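Local coordinates for BDI-0842-like domain-containing protein (Parabacteroides distasonis, PDB 4JM1) that is of unknown function but adopts an alpha/beta fold resembling the prodomain of alpha-lytic protease, at residues Lys4-Asp7 with Thr8-Phe12. Residues are numbered along the deposited sequence; the frame is centred on the assembly and turned at random.
Sequences KYID and TITGF
Tyr5 and Ile9, one helical turn apart, pack tightly on the inward side of helix 3-9. CG2 of Ile9 sits over one face of the phenol ring, 3.9 Å from the centroid of the Tyr5 ring in a CH-pi contact, while its CD1 lies near CE2 of Tyr5. With CG anti to the backbone N (chi1 180°), the ring lies where Ile9 CG2 can rest on it; its hydroxyl is hydrogen-bonded to Glu47 of helix 38-50, whose Phe44 touches both side chains. An alanine in place of Tyr5 would probably leave Ile9 CG2 without its aromatic platform and Glu47 without this hydroxyl partner.

The exposed side, with Lys4, Thr8 and Thr10, lacks such apolar packing between these residues; hydroxyls bond to backbone carbonyls instead. Thr8 OG1 donates to Lys4 O at 3.0 Å. Where the helix ends, Ile6 O is gripped twice by one residue: Thr10 N approaches nearly in line with the carbonyl at 2.9 Å, and Thr10 OG1 comes from above the carbonyl plane at 2.7 Å. Phe12 N then bonds Ile9 O, with Gly11 supplying the positive phi: a short amphipathic helix, packed against helix 38-50 and strand 24-29, ending in a type II beta turn.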
ATOM      1  N   LYS A   4       5.150 -10.446  -6.822  1.00 14.97           N
ATOM      2  CA  LYS A   4       6.137  -9.920  -7.760  1.00 13.84           C
ATOM      3  C   LYS A   4       6.103  -8.398  -7.810  1.00 12.81           C
ATOM      4  O   LYS A   4       7.159  -7.742  -7.824  1.00 13.88           O
ATOM      5  CB  LYS A   4       5.980 -10.538  -9.146  1.00 16.15           C
ATOM      6  CG  LYS A   4       6.368 -12.055  -9.051  1.00 21.78           C
ATOM      7  CD  LYS A   4       6.379 -12.837 -10.318  1.00 30.17           C
ATOM      8  CE  LYS A   4       6.883 -14.271  -9.990  1.00 36.44           C
ATOM      9  NZ  LYS A   4       6.847 -15.174 -11.167  1.00 43.45           N
ATOM     10  N   TYR A   5       4.896  -7.845  -7.807  1.00 12.12           N
ATOM     11  CA  TYR A   5       4.758  -6.385  -7.765  1.00 10.86           C
ATOM     12  C   TYR A   5       5.333  -5.794  -6.476  1.00 10.90           C
ATOM     13  O   TYR A   5       6.124  -4.853  -6.525  1.00 11.24           O
ATOM     14  CB  TYR A   5       3.293  -5.966  -7.976  1.00 11.47           C
ATOM     15  CG  TYR A   5       3.094  -4.469  -7.931  1.00 12.13           C
ATOM     16  CD1 TYR A   5       3.611  -3.643  -8.912  1.00 11.77           C
ATOM     17  CD2 TYR A   5       2.432  -3.863  -6.864  1.00 11.38           C
ATOM     18  CE1 TYR A   5       3.467  -2.262  -8.844  1.00 11.08           C
ATOM     19  CE2 TYR A   5       2.279  -2.493  -6.810  1.00 12.19           C
ATOM     20  CZ  TYR A   5       2.819  -1.691  -7.767  1.00 10.64           C
ATOM     21  OH  TYR A   5       2.671  -0.333  -7.709  1.00 12.63           O
ATOM     22  N   ILE A   6       4.960  -6.382  -5.340  1.00 10.24           N
ATOM     23  CA  ILE A   6       5.474  -5.917  -4.052  1.00 10.27           C
ATOM     24  C   ILE A   6       7.021  -5.968  -4.052  1.00 10.57           C
ATOM     25  O   ILE A   6       7.691  -5.032  -3.593  1.00 10.71           O
ATOM     26  CB  ILE A   6       4.886  -6.757  -2.892  1.00 11.76           C
ATOM     27  CG1 ILE A   6       3.414  -6.359  -2.694  1.00 11.79           C
ATOM     28  CG2 ILE A   6       5.683  -6.535  -1.573  1.00 12.65           C
ATOM     29  CD1 ILE A   6       2.664  -7.274  -1.776  1.00 14.78           C
ATOM     30  N   ASP A   7       7.566  -7.083  -4.555  1.00 10.58           N
ATOM     31  CA  ASP A   7       9.029  -7.220  -4.578  1.00 12.62           C
ATOM     32  C   ASP A   7       9.736  -6.254  -5.523  1.00 11.86           C
ATOM     33  O   ASP A   7      10.947  -6.045  -5.413  1.00 12.30           O
ATOM     34  CB  ASP A   7       9.454  -8.675  -4.807  1.00 12.93           C
ATOM     35  CG  ASP A   7       9.055  -9.612  -3.670  1.00 16.26           C
ATOM     36  OD1 ASP A   7       8.686  -9.119  -2.572  1.00 18.59           O
ATOM     37  OD2 ASP A   7       9.115 -10.857  -3.893  1.00 19.50           O
ATOM     38  N   THR A   8       9.001  -5.666  -6.459  1.00 11.36           N
ATOM     39  CA  THR A   8       9.541  -4.648  -7.354  1.00 11.88           C
ATOM     40  C   THR A   8       9.473  -3.242  -6.757  1.00 11.40           C
ATOM     41  O   THR A   8      10.375  -2.445  -6.971  1.00 11.74           O
ATOM     42  CB  THR A   8       8.872  -4.728  -8.713  1.00 13.55           C
ATOM     43  OG1 THR A   8       9.134  -6.015  -9.283  1.00 17.00           O
ATOM     44  CG2 THR A   8       9.382  -3.659  -9.685  1.00 16.33           C
ATOM     45  N   ILE A   9       8.415  -2.935  -6.022  1.00 11.07           N
ATOM     46  CA  ILE A   9       8.279  -1.595  -5.463  1.00 11.13           C
ATOM     47  C   ILE A   9       8.994  -1.436  -4.115  1.00 10.82           C
ATOM     48  O   ILE A   9       9.288  -0.303  -3.724  1.00 11.43           O
ATOM     49  CB  ILE A   9       6.795  -1.135  -5.338  1.00 11.51           C
ATOM     50  CG1 ILE A   9       5.995  -1.993  -4.347  1.00 10.99           C
ATOM     51  CG2 ILE A   9       6.092  -1.138  -6.709  1.00 12.15           C
ATOM     52  CD1 ILE A   9       4.605  -1.388  -4.003  1.00 13.10           C
ATOM     53  N   THR A  10       9.230  -2.550  -3.395  1.00 11.07           N
ATOM     54  CA  THR A  10       9.830  -2.474  -2.063  1.00 10.27           C
ATOM     55  C   THR A  10      11.252  -1.924  -2.138  1.00 10.46           C
ATOM     56  O   THR A  10      12.117  -2.458  -2.818  1.00 12.84           O
ATOM     57  CB  THR A  10       9.783  -3.849  -1.359  1.00 12.04           C
ATOM     58  OG1 THR A  10       8.400  -4.197  -1.143  1.00 13.75           O
ATOM     59  CG2 THR A  10      10.499  -3.807  -0.015  1.00 14.12           C
ATOM     60  N   GLY A  11      11.479  -0.840  -1.393  1.00 10.79           N
ATOM     61  CA  GLY A  11      12.745  -0.148  -1.452  1.00 11.01           C
ATOM     62  C   GLY A  11      13.009   0.608  -2.727  1.00 11.57           C
ATOM     63  O   GLY A  11      14.135   1.022  -2.970  1.00 12.41           O
ATOM     64  N   PHE A  12      11.994   0.717  -3.578  1.00 11.98           N
ATOM     65  CA  PHE A  12      12.071   1.482  -4.813  1.00 10.66           C
ATOM     66  C   PHE A  12      11.197   2.742  -4.692  1.00 11.44           C
ATOM     67  O   PHE A  12      11.688   3.840  -4.777  1.00 15.01           O
ATOM     68  CB  PHE A  12      11.652   0.637  -6.032  1.00 11.60           C
ATOM     69  CG  PHE A  12      11.620   1.419  -7.280  1.00 13.30           C
ATOM     70  CD1 PHE A  12      12.809   1.798  -7.878  1.00 13.83           C
ATOM     71  CD2 PHE A  12      10.415   1.778  -7.870  1.00 14.74           C
ATOM     72  CE1 PHE A  12      12.804   2.558  -9.033  1.00 17.42           C
ATOM     73  CE2 PHE A  12      10.394   2.532  -9.046  1.00 15.49           C
ATOM     74  CZ  PHE A  12      11.592   2.913  -9.632  1.00 17.90           C
TER